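Local coordinates for protein transcriptional regulator, LacI family (Lactobacillus brevis, PDB 3JY6) that probably acts as a DNA-binding transcription factor of the LacI family that recognises cis-regulatory sites, here represented by its periplasmic-binding-protein-like domain, at residues S90-M95 with F237-S242; S73-V78 with A97-Q102; A110-T115 with L147-D152; R191-F196 with G215-D220; K8-I13 with S31-R36. All coordinates share one frame; numbering follows the deposited sequence.

The five contacts divide between the two lobes of the domain. Contacts 1, 2 and 5 lie in the lobe built on the six-stranded parallel sheet, contacts 3 and 4 in the lobe of the four-stranded one. Contacts 1 and 4 are buried: contact 1 sets a methionine methyl against a valine and an aspartate, contact 4 a leucine methyl against a glycine and an alanine. The other three are only partly buried: contact 2 packs prolines against an indole, contact 3 joins methyl groups, and contact 5 pairs two branched chains beside a lysine. Contacts 1 and 5 reach the same sheet, and their helices meet at F237 and S31. W100 of contact 2 touches S90 of contact 1, while A111 of contact 3 touches F216 of contact 4.

Contact 1: residues S90-M95 with F237-S242; sequences SVDREM and FLMGAS
D92 OD1 accepts a hydrogen bond from Q234 NE2 and has a long, weak ion pair with R142 NH2, while on the side of helix 236-251 it meets the terminal methyl of M239. That approach, 4.0 Å from D92 OD1 to M239 CE, is a plain van der Waals contact, and the carboxylate finds its polar partners elsewhere. The methionine reaches the strand end with its CG anti to the carbonyl carbon; a bend at chi3 (83°) then turns the methyl onto V91 and D92 at the end of the strand. CE also lies 4.2 Å from D92 CA and the same distance from V91 CG1, so it covers the last residue of strand 88-91 and the first of the turn together. This is the C-terminal end of the strands of the parallel sheet in a type I periplasmic-binding-protein fold, the end that borders the cleft between the lobes where LacI relatives bind effectors. The surroundings of D92, with F21 of helix 20-34 and R142 of helix 137-147 nearby, are consistent with such a place. V91 also packs on L25 and I68, and M239 on T105. Within the helix, L238 O receives both S242 OG at 2.7 Å and S242 N at 2.9 Å, the two donors coming from opposite faces of the carbonyl plane. The hydroxyl, tilted 32° from that plane, ties the serine side chain back onto its own helix through this bond.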
# COMPACT_ATOMS: atom_id res chain seq x y z
N SER A 90 20.66 -2.21 6.14
CA SER A 90 19.41 -2.41 6.86
C SER A 90 18.67 -1.07 7.02
O SER A 90 19.29 -0.01 7.07
CB SER A 90 19.68 -3.04 8.23
OG SER A 90 18.55 -3.76 8.69
N VAL A 91 17.35 -1.14 7.08
CA VAL A 91 16.55 0.07 7.22
C VAL A 91 15.42 -0.05 8.23
O VAL A 91 14.77 -1.10 8.32
CB VAL A 91 15.93 0.49 5.86
CG1 VAL A 91 15.19 1.82 6.00
CG2 VAL A 91 17.00 0.58 4.80
N ASP A 92 15.22 1.03 8.98
CA ASP A 92 14.14 1.13 9.96
C ASP A 92 14.16 0.07 11.06
O ASP A 92 13.11 -0.34 11.54
CB ASP A 92 12.79 1.08 9.23
CG ASP A 92 11.62 1.48 10.11
OD1 ASP A 92 11.64 2.62 10.63
OD2 ASP A 92 10.69 0.68 10.29
N ARG A 93 15.34 -0.35 11.48
CA ARG A 93 15.43 -1.40 12.49
C ARG A 93 15.90 -1.06 13.88
O ARG A 93 15.53 -1.74 14.83
CB ARG A 93 16.28 -2.56 11.96
CG ARG A 93 15.50 -3.56 11.12
CD ARG A 93 14.58 -4.37 12.02
NE ARG A 93 15.32 -4.95 13.14
CZ ARG A 93 16.10 -6.03 13.05
NH1 ARG A 93 16.25 -6.66 11.89
NH2 ARG A 93 16.74 -6.47 14.13
N GLU A 94 16.70 -0.02 14.03
CA GLU A 94 17.21 0.34 15.35
C GLU A 94 17.84 -0.90 15.99
O GLU A 94 17.45 -1.34 17.07
CB GLU A 94 16.08 0.85 16.24
CG GLU A 94 16.58 1.77 17.37
CD GLU A 94 16.55 3.24 16.98
OE1 GLU A 94 15.46 3.85 17.06
OE2 GLU A 94 17.60 3.78 16.59
N MET A 95 18.81 -1.48 15.28
CA MET A 95 19.55 -2.66 15.74
C MET A 95 20.85 -2.16 16.37
O MET A 95 21.53 -1.32 15.79
CB MET A 95 19.88 -3.54 14.54
CG MET A 95 20.07 -5.02 14.85
SD MET A 95 20.97 -5.88 13.53
CE MET A 95 20.22 -5.23 12.05
N PHE A 237 10.32 7.41 1.59
CA PHE A 237 10.94 7.51 0.28
C PHE A 237 12.40 7.94 0.49
O PHE A 237 13.32 7.39 -0.12
CB PHE A 237 10.24 8.57 -0.59
CG PHE A 237 10.78 8.65 -2.00
CD1 PHE A 237 10.22 7.90 -3.03
CD2 PHE A 237 11.88 9.48 -2.30
CE1 PHE A 237 10.73 7.96 -4.36
CE2 PHE A 237 12.40 9.55 -3.61
CZ PHE A 237 11.83 8.79 -4.64
N LEU A 238 12.59 8.91 1.38
CA LEU A 238 13.92 9.42 1.68
C LEU A 238 14.78 8.37 2.35
O LEU A 238 15.98 8.26 2.07
CB LEU A 238 13.83 10.67 2.56
CG LEU A 238 15.15 11.36 2.86
CD1 LEU A 238 15.76 11.88 1.58
CD2 LEU A 238 14.91 12.50 3.84
N MET A 239 14.20 7.60 3.26
CA MET A 239 14.94 6.55 3.95
C MET A 239 15.35 5.50 2.90
O MET A 239 16.48 4.99 2.91
CB MET A 239 14.08 5.91 5.05
CG MET A 239 13.82 6.80 6.29
SD MET A 239 12.80 5.98 7.57
CE MET A 239 14.01 5.04 8.44
N GLY A 240 14.44 5.21 1.98
CA GLY A 240 14.71 4.24 0.93
C GLY A 240 15.79 4.73 -0.04
O GLY A 240 16.65 3.96 -0.47
N ALA A 241 15.73 6.01 -0.39
CA ALA A 241 16.74 6.57 -1.30
C ALA A 241 18.11 6.67 -0.61
O ALA A 241 19.15 6.50 -1.26
CB ALA A 241 16.29 7.97 -1.80
N SER A 242 18.12 6.94 0.68
CA SER A 242 19.37 7.05 1.41
C SER A 242 20.01 5.68 1.53
O SER A 242 21.24 5.54 1.43
CB SER A 242 19.12 7.63 2.81
OG SER A 242 18.49 8.88 2.69

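Contact 2: residues S73-V78 with A97-Q102; sequences SNPQTV and ACPWPQ
W100 reaches toward P75 and V78 from a chi1 of 39°, which puts its CG between the backbone N and the carbonyl carbon and brings the far end of the indole to the start of helix 75-82. Beyond CB, the five-membered ring lies beside the neighbouring strand, with NE1 3.4 Å from S90 CB. Further out, CZ2 meets P75 CG at 3.9 Å. CH2, at the far end of the benzo ring, sits between two helix residues, 3.5 Å from V78 CB and 3.6 Å from P75 CA, both approaching obliquely. CZ3 completes the reach at 3.8 Å from V78 CG1. The helix belongs to the beta-alpha-beta crossover between strands 66-70 and 88-91, and the loop carrying the tryptophan leads from the second of these strands to strand 102-104, so the indole bridges the start of the helix and strand 88-91. P99 CG stands over one face of the ring, toward its rim. The proline also crosses P75 at about a right angle, with P75 CG and P99 CD tight at 3.5 Å. A serine in place of W100 would probably take the ring contact from P75 and V78 and open a gap beneath P99. M95 flanks both P75 and W100.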
# COMPACT_ATOMS: atom_id res chain seq x y z
N SER A 73 15.06 -10.53 9.95
CA SER A 73 16.31 -11.29 10.06
C SER A 73 17.46 -10.61 10.80
O SER A 73 17.83 -9.48 10.47
CB SER A 73 16.81 -11.68 8.66
OG SER A 73 15.97 -12.64 8.06
N ASN A 74 18.02 -11.32 11.78
CA ASN A 74 19.16 -10.79 12.51
C ASN A 74 20.39 -11.15 11.67
O ASN A 74 20.28 -11.89 10.68
CB ASN A 74 19.31 -11.44 13.91
CG ASN A 74 18.15 -11.12 14.84
OD1 ASN A 74 17.78 -9.96 15.03
ND2 ASN A 74 17.58 -12.16 15.45
N PRO A 75 21.57 -10.63 12.03
CA PRO A 75 22.79 -10.93 11.28
C PRO A 75 23.19 -12.40 11.27
O PRO A 75 23.74 -12.87 10.26
CB PRO A 75 23.82 -10.03 11.95
CG PRO A 75 22.98 -8.84 12.35
CD PRO A 75 21.78 -9.50 12.95
N GLN A 76 22.93 -13.14 12.35
CA GLN A 76 23.29 -14.57 12.40
C GLN A 76 22.58 -15.31 11.26
O GLN A 76 23.15 -16.20 10.63
CB GLN A 76 22.90 -15.20 13.75
CG GLN A 76 23.60 -16.54 14.01
CD GLN A 76 22.91 -17.40 15.07
OE1 GLN A 76 22.27 -16.88 15.99
NE2 GLN A 76 23.06 -18.71 14.95
N THR A 77 21.33 -14.94 11.00
CA THR A 77 20.54 -15.56 9.93
C THR A 77 21.07 -15.17 8.54
O THR A 77 21.21 -16.01 7.64
CB THR A 77 19.05 -15.13 10.00
OG1 THR A 77 18.48 -15.54 11.25
CG2 THR A 77 18.25 -15.77 8.86
N VAL A 78 21.35 -13.88 8.37
CA VAL A 78 21.82 -13.38 7.09
C VAL A 78 23.23 -13.87 6.76
O VAL A 78 23.59 -14.00 5.59
CB VAL A 78 21.79 -11.84 7.06
CG1 VAL A 78 22.40 -11.33 5.77
CG2 VAL A 78 20.35 -11.37 7.19
N ALA A 97 24.78 -2.67 17.61
CA ALA A 97 25.92 -3.50 17.23
C ALA A 97 25.71 -4.15 15.85
O ALA A 97 26.15 -5.27 15.60
CB ALA A 97 26.14 -4.59 18.29
N CYS A 98 25.05 -3.43 14.94
CA CYS A 98 24.79 -3.95 13.60
C CYS A 98 26.08 -4.04 12.77
O CYS A 98 26.87 -3.11 12.72
CB CYS A 98 23.78 -3.05 12.88
SG CYS A 98 23.16 -3.69 11.28
N PRO A 99 26.29 -5.18 12.08
CA PRO A 99 27.47 -5.40 11.25
C PRO A 99 27.51 -4.67 9.89
O PRO A 99 28.58 -4.53 9.27
CB PRO A 99 27.48 -6.91 11.07
CG PRO A 99 26.01 -7.21 10.97
CD PRO A 99 25.42 -6.37 12.09
N TRP A 100 26.36 -4.20 9.42
CA TRP A 100 26.34 -3.49 8.15
C TRP A 100 25.80 -2.08 8.36
O TRP A 100 25.29 -1.77 9.43
CB TRP A 100 25.53 -4.28 7.11
CG TRP A 100 24.30 -4.93 7.63
CD1 TRP A 100 23.16 -4.30 8.06
CD2 TRP A 100 24.07 -6.33 7.82
NE1 TRP A 100 22.24 -5.23 8.49
CE2 TRP A 100 22.77 -6.48 8.33
CE3 TRP A 100 24.83 -7.48 7.55
CZ2 TRP A 100 22.22 -7.74 8.64
CZ3 TRP A 100 24.28 -8.73 7.85
CH2 TRP A 100 22.98 -8.84 8.37
N PRO A 101 25.94 -1.19 7.36
CA PRO A 101 25.43 0.17 7.54
C PRO A 101 23.91 0.17 7.73
O PRO A 101 23.22 -0.71 7.21
CB PRO A 101 25.83 0.87 6.24
CG PRO A 101 27.00 0.05 5.71
CD PRO A 101 26.58 -1.36 6.04
N GLN A 102 23.39 1.16 8.45
CA GLN A 102 21.96 1.26 8.69
C GLN A 102 21.38 2.64 8.46
O GLN A 102 22.04 3.65 8.65
CB GLN A 102 21.60 0.92 10.12
CG GLN A 102 21.87 -0.47 10.60
CD GLN A 102 21.60 -0.53 12.08
OE1 GLN A 102 22.34 0.06 12.87
NE2 GLN A 102 20.53 -1.21 12.46

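Contact 3: residues A110-T115 with L147-D152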
# COMPACT_ATOMS: atom_id res chain seq x y z
N ALA A 110 12.00 11.66 18.20
CA ALA A 110 10.79 12.04 17.48
C ALA A 110 9.54 11.87 18.33
O ALA A 110 8.68 12.76 18.36
CB ALA A 110 10.66 11.23 16.20
N ALA A 111 9.42 10.74 19.02
CA ALA A 111 8.25 10.48 19.85
C ALA A 111 8.19 11.48 20.99
O ALA A 111 7.15 12.10 21.24
CB ALA A 111 8.29 9.04 20.41
N LYS A 112 9.32 11.63 21.66
CA LYS A 112 9.48 12.54 22.79
C LYS A 112 9.08 13.97 22.43
O LYS A 112 8.36 14.62 23.18
CB LYS A 112 10.94 12.52 23.26
CG LYS A 112 11.25 13.43 24.43
CD LYS A 112 12.75 13.74 24.44
CE LYS A 112 13.13 14.78 25.47
NZ LYS A 112 14.55 15.22 25.29
N ALA A 113 9.58 14.45 21.30
CA ALA A 113 9.28 15.81 20.85
C ALA A 113 7.80 15.95 20.51
O ALA A 113 7.20 16.98 20.81
CB ALA A 113 10.13 16.16 19.62
N ALA A 114 7.22 14.93 19.90
CA ALA A 114 5.80 14.96 19.55
C ALA A 114 4.95 15.04 20.82
O ALA A 114 3.98 15.81 20.90
CB ALA A 114 5.44 13.73 18.74
N THR A 115 5.31 14.24 21.83
CA THR A 115 4.58 14.23 23.09
C THR A 115 4.70 15.61 23.74
O THR A 115 3.72 16.17 24.24
CB THR A 115 5.14 13.17 24.06
OG1 THR A 115 4.97 11.87 23.49
CG2 THR A 115 4.40 13.21 25.38
N LEU A 147 7.02 8.22 27.31
CA LEU A 147 7.14 8.25 28.77
C LEU A 147 8.11 9.34 29.21
O LEU A 147 7.94 9.93 30.28
CB LEU A 147 7.64 6.92 29.33
CG LEU A 147 6.98 5.60 28.91
CD1 LEU A 147 7.76 4.44 29.52
CD2 LEU A 147 5.52 5.57 29.35
N ALA A 148 9.13 9.59 28.41
CA ALA A 148 10.12 10.60 28.76
C ALA A 148 9.57 12.01 28.63
O ALA A 148 10.28 12.98 28.92
CB ALA A 148 11.35 10.43 27.89
N ALA A 149 8.31 12.14 28.22
CA ALA A 149 7.71 13.46 28.05
C ALA A 149 6.31 13.62 28.65
O ALA A 149 5.79 14.73 28.70
CB ALA A 149 7.67 13.83 26.57
N ALA A 150 5.70 12.53 29.09
CA ALA A 150 4.34 12.59 29.65
C ALA A 150 4.14 11.92 31.01
O ALA A 150 4.79 10.92 31.33
CB ALA A 150 3.36 12.01 28.64
N GLN A 151 3.22 12.46 31.80
CA GLN A 151 2.92 11.91 33.12
C GLN A 151 1.99 10.72 33.03
O GLN A 151 2.40 9.57 33.22
CB GLN A 151 2.29 13.00 34.01
N ASP A 152 0.73 11.01 32.73
CA ASP A 152 -0.31 10.01 32.62
C ASP A 152 -0.19 9.34 31.26
O ASP A 152 -0.55 9.94 30.24
CB ASP A 152 -1.68 10.68 32.75
CG ASP A 152 -2.81 9.68 32.88
OD1 ASP A 152 -2.55 8.46 32.77
OD2 ASP A 152 -3.97 10.11 33.08
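T115 CG2 meets two alanine methyl groups of the loop after helix 137-147, A149 CB at 3.5 Å and A150 CB at 3.6 Å. The A149 methyl is shared with the preceding turn of the helix: it lies 3.5 Å from the backbone atom K112 O and 4.2 Å from K112 CG, while the rest of the lysine chain runs on extended. A149 CB thus rests between K112 and T115, about one helical turn apart. The threonine presents its methyl outward because CG2 is anti to the backbone N, which leaves OG1 beside that N (chi1 -63°) and turned back along the helix. There OG1 donates to A111 O at 3.1 Å, from 44° above the carbonyl plane, and T115 N uses the same oxygen at 2.9 Å, so the oxygen takes two donors, and the hydroxyl bond holds the rotation of the side chain. With a serine here the hydroxyl could remain, but losing the methyl would probably open a gap facing A149 and A150. Next outward, A148 packs on F108 and A149 on T116, and A149 O has a weak bond from R119 NE near the end of the same helix. The loop leads into strand 152-158, an outer strand of the four-stranded parallel sheet, and A150 touches V126 of the adjacent strand 125-131; helix 107-119 therefore packs against the turn of the beta-alpha-beta unit formed by strand 125-131, helix 137-147 and strand 152-158.

Contact 4: residues R191-F196 with G215-D220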
# COMPACT_ATOMS: atom_id res chain seq x y z
N ARG A 191 -0.90 1.39 10.65
CA ARG A 191 -2.11 0.58 10.54
C ARG A 191 -3.13 0.81 11.65
O ARG A 191 -4.33 0.85 11.39
CB ARG A 191 -1.75 -0.91 10.49
CG ARG A 191 -0.92 -1.40 11.66
CD ARG A 191 -0.53 -2.86 11.46
NE ARG A 191 -1.72 -3.72 11.42
CZ ARG A 191 -1.69 -5.03 11.22
NH1 ARG A 191 -0.52 -5.65 11.06
NH2 ARG A 191 -2.82 -5.73 11.20
N TRP A 192 -2.65 0.94 12.88
CA TRP A 192 -3.54 1.17 14.01
C TRP A 192 -4.24 2.52 13.90
O TRP A 192 -5.41 2.64 14.24
CB TRP A 192 -2.74 1.07 15.31
CG TRP A 192 -2.09 -0.29 15.50
CD1 TRP A 192 -0.85 -0.53 16.02
CD2 TRP A 192 -2.64 -1.57 15.16
NE1 TRP A 192 -0.59 -1.89 16.01
CE2 TRP A 192 -1.67 -2.54 15.49
CE3 TRP A 192 -3.86 -1.98 14.60
CZ2 TRP A 192 -1.88 -3.92 15.28
CZ3 TRP A 192 -4.07 -3.35 14.39
CH2 TRP A 192 -3.08 -4.30 14.73
N LEU A 193 -3.52 3.53 13.42
CA LEU A 193 -4.11 4.85 13.27
C LEU A 193 -5.18 4.77 12.19
O LEU A 193 -6.27 5.33 12.33
CB LEU A 193 -3.02 5.88 12.91
CG LEU A 193 -3.34 7.37 12.93
CD1 LEU A 193 -2.08 8.16 13.21
CD2 LEU A 193 -3.96 7.80 11.60
N LEU A 194 -4.89 4.03 11.12
CA LEU A 194 -5.82 3.90 10.00
C LEU A 194 -7.03 3.05 10.31
O LEU A 194 -8.11 3.31 9.81
CB LEU A 194 -5.11 3.30 8.77
CG LEU A 194 -3.88 4.01 8.20
CD1 LEU A 194 -3.23 3.14 7.15
CD2 LEU A 194 -4.27 5.35 7.62
N GLU A 195 -6.86 2.05 11.16
CA GLU A 195 -7.96 1.16 11.49
C GLU A 195 -8.91 1.66 12.58
O GLU A 195 -10.13 1.52 12.45
CB GLU A 195 -7.42 -0.22 11.89
CG GLU A 195 -8.50 -1.29 11.99
CD GLU A 195 -7.96 -2.64 12.41
OE1 GLU A 195 -6.81 -2.96 12.05
OE2 GLU A 195 -8.70 -3.38 13.09
N PHE A 196 -8.36 2.26 13.64
CA PHE A 196 -9.18 2.69 14.77
C PHE A 196 -9.51 4.17 14.99
O PHE A 196 -10.43 4.47 15.74
CB PHE A 196 -8.56 2.14 16.06
CG PHE A 196 -8.47 0.64 16.09
CD1 PHE A 196 -9.59 -0.14 16.38
CD2 PHE A 196 -7.27 -0.01 15.79
CE1 PHE A 196 -9.52 -1.54 16.38
CE2 PHE A 196 -7.19 -1.41 15.78
CZ PHE A 196 -8.32 -2.18 16.08
N GLY A 215 0.32 10.11 15.62
CA GLY A 215 1.00 8.84 15.45
C GLY A 215 1.99 8.89 14.30
O GLY A 215 2.15 9.93 13.64
N PHE A 216 2.67 7.77 14.08
CA PHE A 216 3.63 7.65 12.99
C PHE A 216 2.80 7.16 11.81
O PHE A 216 2.27 6.04 11.84
CB PHE A 216 4.71 6.64 13.35
CG PHE A 216 5.65 7.12 14.41
CD1 PHE A 216 6.94 7.55 14.08
CD2 PHE A 216 5.26 7.16 15.75
CE1 PHE A 216 7.82 8.01 15.06
CE2 PHE A 216 6.13 7.62 16.73
CZ PHE A 216 7.41 8.04 16.39
N ALA A 217 2.68 8.00 10.79
CA ALA A 217 1.90 7.69 9.60
C ALA A 217 2.37 8.55 8.44
O ALA A 217 2.62 9.74 8.61
CB ALA A 217 0.42 7.95 9.87
N ASP A 218 2.48 7.96 7.25
CA ASP A 218 2.94 8.72 6.09
C ASP A 218 1.89 8.87 4.99
O ASP A 218 2.03 9.73 4.12
CB ASP A 218 4.22 8.08 5.54
CG ASP A 218 5.39 8.19 6.52
OD1 ASP A 218 5.94 9.30 6.68
OD2 ASP A 218 5.75 7.16 7.14
N THR A 219 0.84 8.06 5.04
CA THR A 219 -0.22 8.13 4.06
C THR A 219 -0.92 9.49 4.06
O THR A 219 -1.21 10.05 5.12
CB THR A 219 -1.27 7.05 4.32
OG1 THR A 219 -0.75 5.76 3.97
CG2 THR A 219 -2.45 7.34 3.51
N ASP A 220 -1.22 10.02 2.88
CA ASP A 220 -1.85 11.32 2.75
C ASP A 220 -3.33 11.36 3.10
O ASP A 220 -3.78 12.23 3.83
CB ASP A 220 -1.75 11.85 1.32
CG ASP A 220 -0.39 11.62 0.70
OD1 ASP A 220 0.59 12.22 1.18
OD2 ASP A 220 -0.31 10.84 -0.27
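A beta-alpha-beta connection of the four-stranded lobe, running from strand 183-187 through helices 190-196 and 198-202 to the adjacent parallel strand 211-215, packs its first helix on the end of that strand where L193 meets G215 and A217. L193 CG stands anti to the backbone N (chi1 -170°), which carries CD1 over the end of the strand. That methyl lies 3.9 Å from G215 CA, equally close to G215 N, and 4.2 Å from A217 CB. The contact is apolar and buried: I222 packs on both L193 and A217, and L231 on L193. Polar anchoring comes from the residue just before 191-196, E190, whose OE2 accepts a hydrogen bond from T219 N and so ties the loop to the start of the helix. On another side of the helix, R191 CG lies 3.9 Å above the centre of the W192 ring, and R191 NH1 forms a salt bridge with E160. E195 packs on R224 of the second subunit, while D218 and T219 touch Y20 of the other lobe. The closeness of leucine and strand depends on the bare CA of G215: a CB there would fall 2.9 Å from L193 CD1, and at these backbone angles it would also press on the carbonyl O of the preceding residue.

Contact 5: residues K8-I13 with S31-R36; sequences KLIAVI and SILESR
L33 is the first residue of 31-36 to meet I10 of the strand; before it, S31 and I32 pack instead on F237 and A241 of helix 236-251. L33 CG lies beside the backbone N (chi1 -70°), anti to the carbonyl carbon, and the chain then extends to set CD1 against the isoleucine at its branch point. CD1 lies 3.6 Å from I10 CB and 3.7 Å from I10 CG1, with I10 CG2 a little farther at 4.1 Å, so a single methyl rests against both branches and the two side chains cross obliquely. The pair joins the first strand and the helix of the beta-alpha-beta crossover 9-14, 20-34, 39-44 that opens this Rossmann-like lobe. Y38, just ahead of strand 39-44, touches both L33 and I10, and M247 packs on I10. Continuing along the segment, E34 packs on R51 of the second subunit. S35 OG turns back to donate to I32 O at 2.6 Å, in the carbonyl plane and with a C=O...donor angle of 158°. At R36 the backbone takes part: R36 O lies 3.6 Å from K8 NZ, a long approach. The bend of K8 at chi3 (67°) brings its ammonium group there, and the same lysine makes a cation-pi contact with Y38.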
# COMPACT_ATOMS: atom_id res chain seq x y z
N LYS A 8 23.05 -7.00 -11.66
CA LYS A 8 22.71 -5.60 -11.36
C LYS A 8 21.33 -5.49 -10.70
O LYS A 8 20.69 -4.44 -10.73
CB LYS A 8 22.78 -4.73 -12.62
CG LYS A 8 24.00 -5.01 -13.49
CD LYS A 8 24.35 -3.83 -14.40
CE LYS A 8 24.83 -2.64 -13.58
NZ LYS A 8 25.21 -1.46 -14.41
N LEU A 9 20.90 -6.60 -10.10
CA LEU A 9 19.64 -6.67 -9.39
C LEU A 9 19.91 -6.57 -7.90
O LEU A 9 20.75 -7.30 -7.37
CB LEU A 9 18.93 -8.00 -9.65
CG LEU A 9 18.34 -8.29 -11.02
CD1 LEU A 9 17.54 -9.58 -10.96
CD2 LEU A 9 17.47 -7.12 -11.44
N ILE A 10 19.21 -5.66 -7.25
CA ILE A 10 19.34 -5.47 -5.81
C ILE A 10 18.05 -5.96 -5.16
O ILE A 10 16.96 -5.49 -5.51
CB ILE A 10 19.55 -3.98 -5.45
CG1 ILE A 10 20.82 -3.47 -6.14
CG2 ILE A 10 19.66 -3.81 -3.93
CD1 ILE A 10 22.09 -4.26 -5.77
N ALA A 11 18.16 -6.89 -4.24
CA ALA A 11 16.99 -7.42 -3.56
C ALA A 11 16.58 -6.51 -2.41
O ALA A 11 17.41 -6.05 -1.64
CB ALA A 11 17.26 -8.84 -3.01
N VAL A 12 15.29 -6.24 -2.31
CA VAL A 12 14.80 -5.41 -1.23
C VAL A 12 13.75 -6.24 -0.50
O VAL A 12 12.73 -6.60 -1.09
CB VAL A 12 14.18 -4.11 -1.76
CG1 VAL A 12 13.80 -3.21 -0.60
CG2 VAL A 12 15.18 -3.40 -2.70
N ILE A 13 13.99 -6.59 0.75
CA ILE A 13 13.01 -7.38 1.49
C ILE A 13 12.32 -6.51 2.52
O ILE A 13 12.96 -6.01 3.44
CB ILE A 13 13.66 -8.59 2.24
CG1 ILE A 13 14.31 -9.56 1.25
CG2 ILE A 13 12.59 -9.37 3.00
CD1 ILE A 13 14.94 -10.80 1.94
N SER A 31 14.40 4.81 -7.41
CA SER A 31 14.80 6.04 -8.09
C SER A 31 16.30 6.31 -7.99
O SER A 31 16.89 6.89 -8.90
CB SER A 31 14.04 7.25 -7.54
OG SER A 31 14.57 7.66 -6.30
N ILE A 32 16.93 5.90 -6.88
CA ILE A 32 18.37 6.10 -6.74
C ILE A 32 19.14 5.03 -7.52
O ILE A 32 20.07 5.35 -8.27
CB ILE A 32 18.82 6.07 -5.25
CG1 ILE A 32 18.25 7.28 -4.52
CG2 ILE A 32 20.36 6.11 -5.16
CD1 ILE A 32 18.64 8.63 -5.11
N LEU A 33 18.74 3.77 -7.36
CA LEU A 33 19.42 2.68 -8.06
C LEU A 33 19.40 2.81 -9.59
O LEU A 33 20.31 2.35 -10.28
CB LEU A 33 18.82 1.33 -7.66
CG LEU A 33 19.04 0.77 -6.26
CD1 LEU A 33 18.43 -0.64 -6.21
CD2 LEU A 33 20.53 0.73 -5.92
N GLU A 34 18.35 3.45 -10.11
CA GLU A 34 18.19 3.64 -11.55
C GLU A 34 19.30 4.51 -12.14
O GLU A 34 19.76 4.27 -13.24
CB GLU A 34 16.82 4.27 -11.83
CG GLU A 34 16.44 4.41 -13.31
CD GLU A 34 17.29 5.45 -14.06
OE1 GLU A 34 17.38 6.61 -13.60
OE2 GLU A 34 17.84 5.10 -15.13
N SER A 35 19.71 5.52 -11.39
CA SER A 35 20.75 6.43 -11.86
C SER A 35 22.04 5.71 -12.23
O SER A 35 22.91 6.30 -12.86
CB SER A 35 21.04 7.50 -10.81
OG SER A 35 21.64 6.94 -9.66
N ARG A 36 22.16 4.45 -11.84
CA ARG A 36 23.37 3.70 -12.14
C ARG A 36 23.15 2.34 -12.80
O ARG A 36 24.04 1.48 -12.79
CB ARG A 36 24.22 3.55 -10.88
CG ARG A 36 24.63 4.90 -10.29
CD ARG A 36 25.73 4.75 -9.26
NE ARG A 36 25.99 6.01 -8.55
CZ ARG A 36 26.87 6.12 -7.55
NH1 ARG A 36 27.57 5.07 -7.16
NH2 ARG A 36 27.05 7.29 -6.95